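Local coordinates for protein beta-mannosidase (Trichoderma harzianum, PDB 4CVU) that probably hydrolyses terminal beta-mannosidic linkages, as a fungal beta-mannosidase of glycoside hydrolase family 2, at residues A[351-356]-A[533-538]; A[442-447]-A[481-486]; A[449-454]-A[487-492]; A[454-459]-A[514-519]. All coordinates share one frame; numbering follows the deposited sequence.

All four contacts lie in the (beta/alpha)8-barrel part of the enzyme. Of the four, contact 1 spans the most chain (177 residues), and the others are nested inside it, their segments alternating along the chain. Contact 2 pairs the parallel strands 442-446 and 481-485; its centre is about 9 Å from that of contact 1, whose strand 534-535 neighbours 481-485 in the sheet. Contact 3 joins the loops after the two strands of contact 2, about 15 Å from it between centres. Contact 4, its centre about 13 Å from that of contact 3, shares Y454 with it and reaches helix 506-528. The series runs from barrel strands through the loops at their C-terminal ends to the glycosylated surface.

Contact 1 of 4, residues A[351-356]-A[533-538]; sequences ILFSSG and SYSPCS
F353 and S533 meet where an antiparallel strand, 351-354, lies against one of the parallel strands of the (beta/alpha)8 barrel, 534-535. The two belong to the same branched sheet but are not paired with each other: 351-354 bonds to strand 374-377, while S533 and S535 bond through their backbones to W484 of strand 481-485. Water does much of the polar joining. Water 1 sits between the backbones, 2.7 Å from I351 O and accepting from S533 N, also at 2.7 Å. Water 2 reaches the same carbonyl, I351 O, at 3.0 Å and also bonds to S533 OG, so that one oxygen of the first strand serves both the main chain and the hydroxyl of S533. Further along, water 3 links S355 OG to Y534 O, donating to the latter over 2.9 Å. S533 OG has a second, weak bond to N243 N, and Y534 OH is held by F517 O. The apolar part of the contact is carried by F353. Its CB faces S533 CB at 3.8 Å. CG is anti to the backbone N (chi1 166°), on the side of the carbonyl carbon; the ring beyond it meets Y534 and S535. Y534 O stands at the ring edge near CD2, while W373 and F375 add further aromatic contacts from strand 374-377 and the residue before it. L352 contributes a methyl, its CD1 lying 3.8 Å from S533 OG. Also on the F353 ring, CE2 approaches S535 CB obliquely, at 3.8 Å.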
# COMPACT_ATOMS: atom_id res chain seq x y z
N ILE A 351 -25.27 -38.92 -14.64
CA ILE A 351 -23.87 -38.62 -14.83
C ILE A 351 -23.02 -39.75 -14.29
O ILE A 351 -23.08 -40.08 -13.12
CB ILE A 351 -23.47 -37.26 -14.21
CG1 ILE A 351 -21.99 -36.91 -14.53
CG2 ILE A 351 -23.75 -37.21 -12.71
CD1 ILE A 351 -21.73 -36.58 -15.96
N LEU A 352 -22.27 -40.38 -15.20
CA LEU A 352 -21.41 -41.50 -14.89
C LEU A 352 -19.95 -41.07 -14.91
O LEU A 352 -19.51 -40.40 -15.87
CB LEU A 352 -21.59 -42.56 -15.98
CG LEU A 352 -20.68 -43.80 -15.85
CD1 LEU A 352 -21.05 -44.62 -14.63
CD2 LEU A 352 -20.81 -44.64 -17.11
N PHE A 353 -19.20 -41.45 -13.88
CA PHE A 353 -17.75 -41.44 -13.94
C PHE A 353 -17.33 -42.88 -14.19
O PHE A 353 -17.56 -43.74 -13.37
CB PHE A 353 -17.10 -40.89 -12.67
CG PHE A 353 -15.61 -41.18 -12.59
CD1 PHE A 353 -14.74 -40.68 -13.55
CD2 PHE A 353 -15.09 -41.95 -11.57
CE1 PHE A 353 -13.37 -40.96 -13.50
CE2 PHE A 353 -13.72 -42.25 -11.52
CZ PHE A 353 -12.87 -41.74 -12.47
N SER A 354 -16.67 -43.10 -15.32
CA SER A 354 -16.33 -44.44 -15.78
C SER A 354 -14.84 -44.70 -15.58
O SER A 354 -14.01 -44.06 -16.23
CB SER A 354 -16.69 -44.56 -17.27
OG SER A 354 -16.35 -45.86 -17.75
N SER A 355 -14.51 -45.61 -14.67
CA SER A 355 -13.14 -45.97 -14.33
C SER A 355 -12.83 -47.47 -14.35
O SER A 355 -11.80 -47.89 -13.84
CB SER A 355 -12.81 -45.43 -12.94
OG SER A 355 -13.84 -45.72 -12.05
N GLY A 356 -13.70 -48.27 -14.94
CA GLY A 356 -13.54 -49.72 -14.98
C GLY A 356 -12.75 -50.10 -16.20
O GLY A 356 -12.27 -49.20 -16.94
N SER A 533 -21.26 -41.44 -8.99
CA SER A 533 -20.13 -42.38 -8.99
C SER A 533 -18.98 -41.91 -8.07
O SER A 533 -18.94 -40.76 -7.65
CB SER A 533 -19.57 -42.56 -10.39
OG SER A 533 -20.55 -42.97 -11.29
N TYR A 534 -18.04 -42.81 -7.82
CA TYR A 534 -17.06 -42.60 -6.78
C TYR A 534 -15.72 -43.10 -7.19
O TYR A 534 -15.58 -44.05 -7.98
CB TYR A 534 -17.47 -43.33 -5.48
CG TYR A 534 -16.53 -43.10 -4.30
CD1 TYR A 534 -16.52 -41.89 -3.61
CD2 TYR A 534 -15.67 -44.11 -3.87
CE1 TYR A 534 -15.67 -41.67 -2.55
CE2 TYR A 534 -14.81 -43.91 -2.78
CZ TYR A 534 -14.81 -42.68 -2.13
OH TYR A 534 -13.97 -42.45 -1.07
N SER A 535 -14.71 -42.44 -6.64
CA SER A 535 -13.37 -42.93 -6.71
C SER A 535 -12.73 -42.63 -5.37
O SER A 535 -12.97 -41.55 -4.79
CB SER A 535 -12.62 -42.24 -7.86
OG SER A 535 -11.25 -42.59 -7.86
N PRO A 536 -11.92 -43.57 -4.86
CA PRO A 536 -11.32 -43.36 -3.55
C PRO A 536 -10.27 -42.22 -3.52
O PRO A 536 -9.94 -41.74 -2.45
CB PRO A 536 -10.70 -44.70 -3.22
CG PRO A 536 -10.52 -45.40 -4.52
CD PRO A 536 -11.55 -44.86 -5.45
N CYS A 537 -9.74 -41.82 -4.69
CA CYS A 537 -8.90 -40.61 -4.76
C CYS A 537 -8.87 -40.02 -6.15
O CYS A 537 -9.31 -40.64 -7.13
CB CYS A 537 -7.48 -40.88 -4.29
SG CYS A 537 -6.68 -42.19 -5.24
N SER A 538 -8.35 -38.80 -6.21
CA SER A 538 -8.41 -37.95 -7.40
C SER A 538 -7.68 -38.50 -8.60
O SER A 538 -7.99 -38.09 -9.72
CB SER A 538 -7.79 -36.60 -7.09
OG SER A 538 -6.41 -36.76 -6.79
O HOH W 1 -21.08 -39.93 -11.26
O HOH W 2 -23.05 -42.59 -11.47
O HOH W 3 -13.34 -45.06 -9.44

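Contact 2 of 4, residues A[442-447]-A[481-486]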
# COMPACT_ATOMS: atom_id res chain seq x y z
N LEU A 442 -20.49 -28.80 -14.92
CA LEU A 442 -20.35 -30.00 -14.09
C LEU A 442 -19.35 -29.77 -13.00
O LEU A 442 -18.28 -29.18 -13.27
CB LEU A 442 -19.89 -31.21 -14.96
CG LEU A 442 -20.98 -31.73 -15.90
CD1 LEU A 442 -20.43 -32.81 -16.84
CD2 LEU A 442 -22.13 -32.30 -15.09
N LEU A 443 -19.66 -30.19 -11.76
CA LEU A 443 -18.78 -30.08 -10.63
C LEU A 443 -18.28 -31.44 -10.14
O LEU A 443 -18.99 -32.15 -9.43
CB LEU A 443 -19.45 -29.34 -9.45
CG LEU A 443 -19.78 -27.91 -9.72
CD1 LEU A 443 -20.33 -27.18 -8.51
CD2 LEU A 443 -18.62 -27.19 -10.36
N TRP A 444 -17.07 -31.79 -10.49
CA TRP A 444 -16.45 -32.95 -9.96
C TRP A 444 -16.05 -32.61 -8.54
O TRP A 444 -15.17 -31.86 -8.36
CB TRP A 444 -15.25 -33.29 -10.83
CG TRP A 444 -14.09 -34.00 -10.23
CD1 TRP A 444 -13.79 -34.22 -8.92
CD2 TRP A 444 -13.06 -34.63 -10.97
NE1 TRP A 444 -12.63 -34.91 -8.81
CE2 TRP A 444 -12.16 -35.18 -10.06
CE3 TRP A 444 -12.79 -34.73 -12.32
CZ2 TRP A 444 -11.01 -35.87 -10.45
CZ3 TRP A 444 -11.66 -35.43 -12.71
CH2 TRP A 444 -10.78 -35.96 -11.79
N SER A 445 -16.64 -33.27 -7.55
CA SER A 445 -16.48 -32.93 -6.18
C SER A 445 -15.69 -33.92 -5.36
O SER A 445 -15.54 -35.06 -5.76
CB SER A 445 -17.83 -32.64 -5.53
OG SER A 445 -18.53 -31.77 -6.35
N GLU A 446 -15.16 -33.44 -4.24
CA GLU A 446 -14.21 -34.24 -3.46
C GLU A 446 -14.47 -34.11 -1.97
O GLU A 446 -15.00 -33.10 -1.51
CB GLU A 446 -12.76 -33.87 -3.83
CG GLU A 446 -12.45 -34.15 -5.30
CD GLU A 446 -10.97 -34.14 -5.70
OE1 GLU A 446 -10.07 -33.71 -4.96
OE2 GLU A 446 -10.69 -34.55 -6.84
N PHE A 447 -14.09 -35.14 -1.23
CA PHE A 447 -14.11 -35.09 0.23
C PHE A 447 -12.84 -34.41 0.76
O PHE A 447 -11.78 -34.49 0.13
CB PHE A 447 -14.22 -36.51 0.81
CG PHE A 447 -15.47 -37.28 0.38
CD1 PHE A 447 -16.65 -36.64 0.05
CD2 PHE A 447 -15.44 -38.67 0.35
CE1 PHE A 447 -17.76 -37.36 -0.32
CE2 PHE A 447 -16.56 -39.40 -0.01
CZ PHE A 447 -17.73 -38.74 -0.36
N LEU A 481 -23.66 -31.72 -9.75
CA LEU A 481 -22.77 -32.63 -9.05
C LEU A 481 -22.47 -33.78 -9.97
O LEU A 481 -23.36 -34.41 -10.50
CB LEU A 481 -23.42 -33.14 -7.75
CG LEU A 481 -22.65 -34.23 -6.98
CD1 LEU A 481 -21.28 -33.72 -6.54
CD2 LEU A 481 -23.45 -34.74 -5.77
N ALA A 482 -21.19 -34.06 -10.18
CA ALA A 482 -20.81 -34.99 -11.23
C ALA A 482 -20.12 -36.27 -10.75
O ALA A 482 -20.05 -37.27 -11.49
CB ALA A 482 -19.94 -34.25 -12.22
N CYS A 483 -19.62 -36.25 -9.53
CA CYS A 483 -18.93 -37.38 -8.95
C CYS A 483 -18.43 -36.97 -7.56
O CYS A 483 -18.44 -35.78 -7.22
CB CYS A 483 -17.73 -37.84 -9.79
SG CYS A 483 -16.38 -36.61 -9.95
N TRP A 484 -18.07 -37.97 -6.76
CA TRP A 484 -17.36 -37.77 -5.52
C TRP A 484 -16.07 -38.54 -5.58
O TRP A 484 -16.06 -39.72 -5.94
CB TRP A 484 -18.16 -38.28 -4.31
CG TRP A 484 -19.22 -37.36 -3.88
CD1 TRP A 484 -20.55 -37.57 -4.00
CD2 TRP A 484 -19.05 -36.08 -3.25
NE1 TRP A 484 -21.24 -36.51 -3.46
CE2 TRP A 484 -20.34 -35.57 -3.02
CE3 TRP A 484 -17.94 -35.29 -2.90
CZ2 TRP A 484 -20.56 -34.33 -2.42
CZ3 TRP A 484 -18.15 -34.07 -2.28
CH2 TRP A 484 -19.45 -33.58 -2.07
N MET A 485 -14.98 -37.89 -5.22
CA MET A 485 -13.72 -38.57 -5.07
C MET A 485 -13.27 -38.35 -3.63
O MET A 485 -13.59 -37.30 -3.01
CB MET A 485 -12.70 -38.13 -6.13
CG MET A 485 -13.23 -38.30 -7.57
SD MET A 485 -11.98 -38.83 -8.78
CE MET A 485 -12.98 -38.82 -10.27
N GLY A 486 -12.64 -39.38 -3.09
CA GLY A 486 -12.34 -39.46 -1.65
C GLY A 486 -11.32 -38.46 -1.15
O GLY A 486 -11.30 -38.07 0.03
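W444 spreads its indole over C483 and M485 across two neighbouring parallel strands of the (beta/alpha)8 barrel, 442-446 and 481-485, which form a beta-alpha-beta unit with helix 458-475. CG is anti to the backbone N (chi1 152°), and one face of the indole meets both sulfur residues. C483 SG lies over the five-membered ring, 3.8 Å from its centroid, a cysteine sulfur-aromatic contact. M485 covers the other half: its CE makes a CH-pi contact 3.9 Å from the centroid of the six-membered ring, and its SD, oblique to that ring, is 3.5 Å from W444 CZ2. W444 NE1 donates to E446 OE2 over 2.8 Å; OE2 accepts through the lone pair that faces away from the other carboxylate oxygen, and R420 forms a salt bridge to the same OE2. An alanine in place of W444 would probably leave C483 SG and M485 without the flat surface they pack on and take one of the donors from E446 OE2. On the opposite side of the sheet W484 is sandwiched. S445 CB stands over one face, 3.9 Å from the centroid of the six-membered ring, and F447 CE1 presses on the other, 3.3 Å from W484 CE3. The F447 and W484 planes are 29° apart and slid so that the rings barely overlap. Backbone bonds hold this register, among them M485 N to S445 O and F447 N to M485 O, the latter 2.8 Å long. Next to it, G486 O is buried against F447 CB with no hydrogen-bonding partner in the model.

Contact 3 of 4, residues A[449-454]-A[487-492]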
# COMPACT_ATOMS: atom_id res chain seq x y z
N PHE A 449 -9.88 -34.31 2.04
CA PHE A 449 -8.68 -35.00 2.43
C PHE A 449 -7.62 -34.82 1.32
O PHE A 449 -7.92 -35.05 0.15
CB PHE A 449 -8.96 -36.49 2.63
CG PHE A 449 -9.99 -36.78 3.69
CD1 PHE A 449 -9.62 -36.96 5.02
CD2 PHE A 449 -11.34 -36.88 3.35
CE1 PHE A 449 -10.59 -37.26 5.99
CE2 PHE A 449 -12.29 -37.14 4.30
CZ PHE A 449 -11.91 -37.33 5.64
N SER A 450 -6.40 -34.42 1.69
CA SER A 450 -5.50 -33.86 0.68
C SER A 450 -3.98 -33.86 0.99
O SER A 450 -3.53 -33.23 1.95
CB SER A 450 -6.01 -32.45 0.33
OG SER A 450 -5.24 -31.84 -0.69
N ASP A 451 -3.22 -34.60 0.18
CA ASP A 451 -1.78 -34.52 0.15
C ASP A 451 -1.12 -34.86 1.49
O ASP A 451 -0.08 -34.31 1.87
CB ASP A 451 -1.37 -33.12 -0.31
CG ASP A 451 0.07 -33.06 -0.80
OD1 ASP A 451 0.64 -34.11 -1.19
OD2 ASP A 451 0.64 -31.94 -0.77
N THR A 452 -1.74 -35.77 2.21
CA THR A 452 -1.14 -36.38 3.39
C THR A 452 -1.99 -37.59 3.70
O THR A 452 -3.04 -37.81 3.08
CB THR A 452 -1.10 -35.40 4.58
OG1 THR A 452 -0.23 -35.92 5.61
CG2 THR A 452 -2.49 -35.12 5.10
N LEU A 453 -1.51 -38.40 4.65
CA LEU A 453 -2.25 -39.57 5.12
C LEU A 453 -2.90 -39.20 6.43
O LEU A 453 -2.44 -38.30 7.10
CB LEU A 453 -1.34 -40.80 5.26
CG LEU A 453 -0.73 -41.30 3.94
CD1 LEU A 453 0.05 -42.59 4.16
CD2 LEU A 453 -1.77 -41.53 2.86
N TYR A 454 -3.99 -39.91 6.77
CA TYR A 454 -4.87 -39.48 7.83
C TYR A 454 -5.08 -40.57 8.90
O TYR A 454 -4.81 -41.77 8.65
CB TYR A 454 -6.23 -39.07 7.24
CG TYR A 454 -6.16 -37.75 6.51
CD1 TYR A 454 -5.77 -37.69 5.19
CD2 TYR A 454 -6.44 -36.57 7.17
CE1 TYR A 454 -5.66 -36.49 4.53
CE2 TYR A 454 -6.35 -35.35 6.53
CZ TYR A 454 -5.98 -35.31 5.21
OH TYR A 454 -5.83 -34.08 4.58
N GLY A 487 -10.46 -37.99 -2.07
CA GLY A 487 -9.43 -37.03 -1.68
C GLY A 487 -8.32 -36.87 -2.69
O GLY A 487 -8.21 -37.64 -3.67
N ASN A 488 -7.49 -35.89 -2.44
CA ASN A 488 -6.49 -35.48 -3.40
C ASN A 488 -5.15 -36.17 -3.19
O ASN A 488 -4.61 -36.16 -2.13
CB ASN A 488 -6.39 -33.94 -3.36
CG ASN A 488 -5.20 -33.40 -4.11
OD1 ASN A 488 -5.11 -33.54 -5.31
ND2 ASN A 488 -4.26 -32.82 -3.38
N GLU A 489 -4.63 -36.75 -4.27
CA GLU A 489 -3.27 -37.32 -4.36
C GLU A 489 -2.83 -38.46 -3.41
O GLU A 489 -1.78 -38.38 -2.80
CB GLU A 489 -2.23 -36.19 -4.30
CG GLU A 489 -1.73 -35.79 -5.68
CD GLU A 489 -1.53 -34.29 -5.84
OE1 GLU A 489 -1.38 -33.60 -4.80
OE2 GLU A 489 -1.52 -33.82 -7.03
N PHE A 490 -3.63 -39.52 -3.32
CA PHE A 490 -3.32 -40.61 -2.49
C PHE A 490 -2.51 -41.66 -3.24
O PHE A 490 -1.36 -41.78 -3.01
CB PHE A 490 -4.61 -41.22 -1.95
CG PHE A 490 -5.14 -40.47 -0.79
CD1 PHE A 490 -5.81 -39.29 -0.97
CD2 PHE A 490 -4.87 -40.89 0.47
CE1 PHE A 490 -6.24 -38.58 0.12
CE2 PHE A 490 -5.29 -40.19 1.58
CZ PHE A 490 -5.99 -39.03 1.40
N GLU A 491 -3.12 -42.37 -4.16
CA GLU A 491 -2.50 -43.52 -4.80
C GLU A 491 -1.38 -43.16 -5.79
O GLU A 491 -0.51 -43.99 -6.11
CB GLU A 491 -3.58 -44.31 -5.54
CG GLU A 491 -4.47 -45.20 -4.63
CD GLU A 491 -5.52 -46.00 -5.42
OE1 GLU A 491 -5.15 -46.55 -6.47
OE2 GLU A 491 -6.70 -46.09 -4.99
N ASN A 492 -1.44 -41.94 -6.32
CA ASN A 492 -0.42 -41.49 -7.27
C ASN A 492 0.78 -40.79 -6.61
O ASN A 492 1.82 -40.61 -7.27
CB ASN A 492 -1.04 -40.62 -8.35
CG ASN A 492 -1.48 -39.27 -7.84
OD1 ASN A 492 -2.07 -39.14 -6.79
ND2 ASN A 492 -1.20 -38.23 -8.63
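N488 is tied to 449-451 by three hydrogen bonds. Its N donates to F449 O over 2.8 Å, and its O accepts from D451 N at 3.1 Å, so the two loops that follow neighbouring barrel strands are bridged once, at S450 and N488. The third bond is made by the side chain: N488 CG is anti to the backbone N (chi1 168°), and ND2 on it donates to S450 OG at 3.0 Å. The same nitrogen gives a weak bond of 3.3 Å to E489 OE1. S450 OG is also bonded to S423 O. Within the first loop S450 N donates to Y454 OH over 3.0 Å, a hydroxyl that also bonds to Q195. G487 fits because a CB would clash with F449 O and, at these backbone angles, also with the carbonyl O of G486. Outward from these bonds the packing gathers round F490, the first residue of helix 490-501. Its CD2 meets L453 CD2 at 4.0 Å, the two side chains sliding past each other, while CZ points into the edge of the Y454 ring, 4.0 Å from CD1, and touches F449 CB. An alanine at F490 would probably open a gap among F449, L453, Y454 and F517. D451 and E489 lie side by side with OD1 and OE1 4.2 Å apart. N488-E489, just after strand 481-485, is consistent with the Asn-Glu pair that holds the acid/base in clan GH-A. N488 OD1 is held by R420 and ND2 by S450; the amide is thus fixed at both ends, and turning it over would probably cost both bonds.

Contact 4 of 4, residues A[454-459]-A[514-519]; sequences YPDSDD and ENLFIT. With NAG (2-acetamido-2-deoxy-beta-D-glucopyranose), chain D; MAN (alpha-D-mannopyranose), chain B; MAN (alpha-D-mannopyranose), chain C.
N515 reaches from helix 506-528 to D456, in the loop before helix 458-475, beside two mannose residues of a glycan. Its CB is near both sugars, 3.5 Å from O6 of the chain C mannose and 3.6 Å from O4 of the chain B mannose. CG stands anti to the backbone N (chi1 178°), and the amide it bears meets the loop. At the tip the branches part: OD1 faces O3 of the chain B mannose at 3.7 Å, whereas ND2 donates to D456 OD2 over a short 2.6 Å. The carboxylate uses its syn lone pair, and the amide and carboxylate planes are 58° apart. D456 OD2 also takes a weak bond of 2.8 Å from O4 of the chain B mannose, so protein and sugar share this oxygen. D456 OD1 turns to the next helix residue, 3.8 Å from L516 CB, and L516 CD2 packs on P455 O. Deeper in, Y454 CD1 approaches the edge of the F517 ring, 4.4 Å from CZ. The preceding residue, E514, contacts N-acetylglucosamine through its carboxylate: NAG N2 donates to OE2 over 2.8 Å, and Y558 OH bonds to the same oxygen. The arrangement is that of a glycan attached to the enzyme itself and lying against an outer helix of the (beta/alpha)8 barrel, not of a substrate pocket.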
# COMPACT_ATOMS: atom_id res chain seq x y z
N TYR A 454 -3.99 -39.91 6.77
CA TYR A 454 -4.87 -39.48 7.83
C TYR A 454 -5.08 -40.57 8.90
O TYR A 454 -4.81 -41.77 8.65
CB TYR A 454 -6.23 -39.07 7.24
CG TYR A 454 -6.16 -37.75 6.51
CD1 TYR A 454 -5.77 -37.69 5.19
CD2 TYR A 454 -6.44 -36.57 7.17
CE1 TYR A 454 -5.66 -36.49 4.53
CE2 TYR A 454 -6.35 -35.35 6.53
CZ TYR A 454 -5.98 -35.31 5.21
OH TYR A 454 -5.83 -34.08 4.58
N PRO A 455 -5.54 -40.14 10.09
CA PRO A 455 -5.91 -41.11 11.15
C PRO A 455 -7.07 -42.00 10.74
O PRO A 455 -7.84 -41.66 9.84
CB PRO A 455 -6.33 -40.21 12.32
CG PRO A 455 -5.76 -38.88 12.03
CD PRO A 455 -5.78 -38.76 10.54
N ASP A 456 -7.17 -43.15 11.40
CA ASP A 456 -8.29 -44.06 11.19
C ASP A 456 -8.71 -44.74 12.51
O ASP A 456 -9.21 -45.86 12.51
CB ASP A 456 -7.96 -45.13 10.14
CG ASP A 456 -9.18 -45.88 9.66
OD1 ASP A 456 -10.26 -45.25 9.53
OD2 ASP A 456 -9.08 -47.11 9.41
N SER A 457 -8.56 -44.01 13.62
CA SER A 457 -9.08 -44.45 14.91
C SER A 457 -10.60 -44.38 14.84
O SER A 457 -11.16 -43.83 13.89
CB SER A 457 -8.56 -43.53 16.01
OG SER A 457 -9.06 -42.21 15.81
N ASP A 458 -11.27 -44.96 15.83
CA ASP A 458 -12.74 -45.05 15.85
C ASP A 458 -13.39 -43.67 16.00
O ASP A 458 -14.40 -43.40 15.38
CB ASP A 458 -13.23 -45.99 16.99
CG ASP A 458 -12.86 -47.48 16.76
OD1 ASP A 458 -12.47 -47.86 15.66
OD2 ASP A 458 -12.95 -48.29 17.71
N ASP A 459 -12.84 -42.81 16.84
CA ASP A 459 -13.44 -41.49 17.04
C ASP A 459 -13.28 -40.59 15.80
O ASP A 459 -14.23 -39.90 15.42
CB ASP A 459 -12.84 -40.77 18.27
CG ASP A 459 -13.47 -41.25 19.59
OD1 ASP A 459 -14.51 -41.95 19.57
OD2 ASP A 459 -12.93 -40.89 20.65
N GLU A 514 -7.79 -48.04 2.58
CA GLU A 514 -8.93 -48.83 2.09
C GLU A 514 -10.08 -48.77 3.08
O GLU A 514 -11.22 -48.56 2.69
CB GLU A 514 -8.52 -50.28 1.87
CG GLU A 514 -7.58 -50.45 0.70
CD GLU A 514 -7.35 -51.90 0.36
OE1 GLU A 514 -7.51 -52.76 1.28
OE2 GLU A 514 -7.00 -52.18 -0.81
N ASN A 515 -9.77 -48.90 4.36
CA ASN A 515 -10.82 -48.96 5.38
C ASN A 515 -11.57 -47.63 5.45
O ASN A 515 -12.81 -47.62 5.48
CB ASN A 515 -10.22 -49.31 6.75
CG ASN A 515 -11.27 -49.33 7.84
OD1 ASN A 515 -12.12 -50.20 7.86
ND2 ASN A 515 -11.25 -48.34 8.70
N LEU A 516 -10.84 -46.51 5.43
CA LEU A 516 -11.51 -45.20 5.51
C LEU A 516 -12.14 -44.81 4.18
O LEU A 516 -13.36 -44.56 4.09
CB LEU A 516 -10.56 -44.08 5.96
CG LEU A 516 -11.24 -42.72 6.23
CD1 LEU A 516 -12.37 -42.89 7.21
CD2 LEU A 516 -10.26 -41.66 6.74
N PHE A 517 -11.31 -44.77 3.13
CA PHE A 517 -11.73 -44.18 1.85
C PHE A 517 -12.54 -45.13 0.95
O PHE A 517 -13.17 -44.70 -0.01
CB PHE A 517 -10.53 -43.57 1.12
CG PHE A 517 -9.91 -42.42 1.86
CD1 PHE A 517 -10.47 -41.14 1.77
CD2 PHE A 517 -8.82 -42.61 2.69
CE1 PHE A 517 -9.93 -40.07 2.47
CE2 PHE A 517 -8.27 -41.54 3.39
CZ PHE A 517 -8.84 -40.28 3.29
N ILE A 518 -12.58 -46.42 1.27
CA ILE A 518 -13.37 -47.33 0.45
C ILE A 518 -14.48 -48.00 1.28
O ILE A 518 -15.65 -47.76 1.04
CB ILE A 518 -12.48 -48.38 -0.23
CG1 ILE A 518 -11.41 -47.70 -1.10
CG2 ILE A 518 -13.31 -49.32 -1.09
CD1 ILE A 518 -10.42 -48.67 -1.71
N THR A 519 -14.10 -48.83 2.25
CA THR A 519 -15.05 -49.57 3.09
C THR A 519 -16.02 -48.60 3.79
O THR A 519 -17.21 -48.74 3.64
CB THR A 519 -14.33 -50.50 4.09
OG1 THR A 519 -13.34 -51.29 3.42
CG2 THR A 519 -15.31 -51.44 4.78
C1 NAG D . -4.09 -55.36 -1.68
C2 NAG D . -5.26 -55.47 -0.73
C3 NAG D . -4.97 -54.67 0.52
C4 NAG D . -3.65 -55.07 1.16
C5 NAG D . -2.60 -54.93 0.05
C6 NAG D . -1.16 -55.18 0.49
C7 NAG D . -7.51 -55.65 -1.66
C8 NAG D . -8.71 -54.96 -2.20
N2 NAG D . -6.47 -54.91 -1.30
O3 NAG D . -6.06 -54.74 1.40
O4 NAG D . -3.36 -54.15 2.19
O5 NAG D . -2.91 -55.78 -1.03
O6 NAG D . -1.23 -56.31 1.30
O7 NAG D . -7.52 -56.85 -1.59
C1 MAN B . -7.66 -53.79 9.96
C2 MAN B . -8.81 -53.04 10.64
C3 MAN B . -8.98 -51.67 10.05
C4 MAN B . -7.65 -50.92 10.02
C5 MAN B . -6.65 -51.75 9.23
C6 MAN B . -5.32 -51.02 9.13
O2 MAN B . -8.55 -52.92 12.03
O3 MAN B . -9.90 -50.90 10.80
O4 MAN B . -7.85 -49.63 9.44
O5 MAN B . -6.48 -53.01 9.88
O6 MAN B . -4.45 -51.69 8.23
C1 MAN C . -6.37 -54.52 7.02
C2 MAN C . -7.38 -55.15 7.98
C3 MAN C . -8.40 -55.90 7.13
C4 MAN C . -9.03 -54.95 6.10
C5 MAN C . -7.97 -54.23 5.27
C6 MAN C . -8.59 -53.20 4.33
O2 MAN C . -8.15 -54.17 8.68
O3 MAN C . -9.43 -56.34 7.97
O4 MAN C . -9.89 -55.65 5.25
O5 MAN C . -7.04 -53.61 6.14
O6 MAN C . -9.14 -52.10 5.02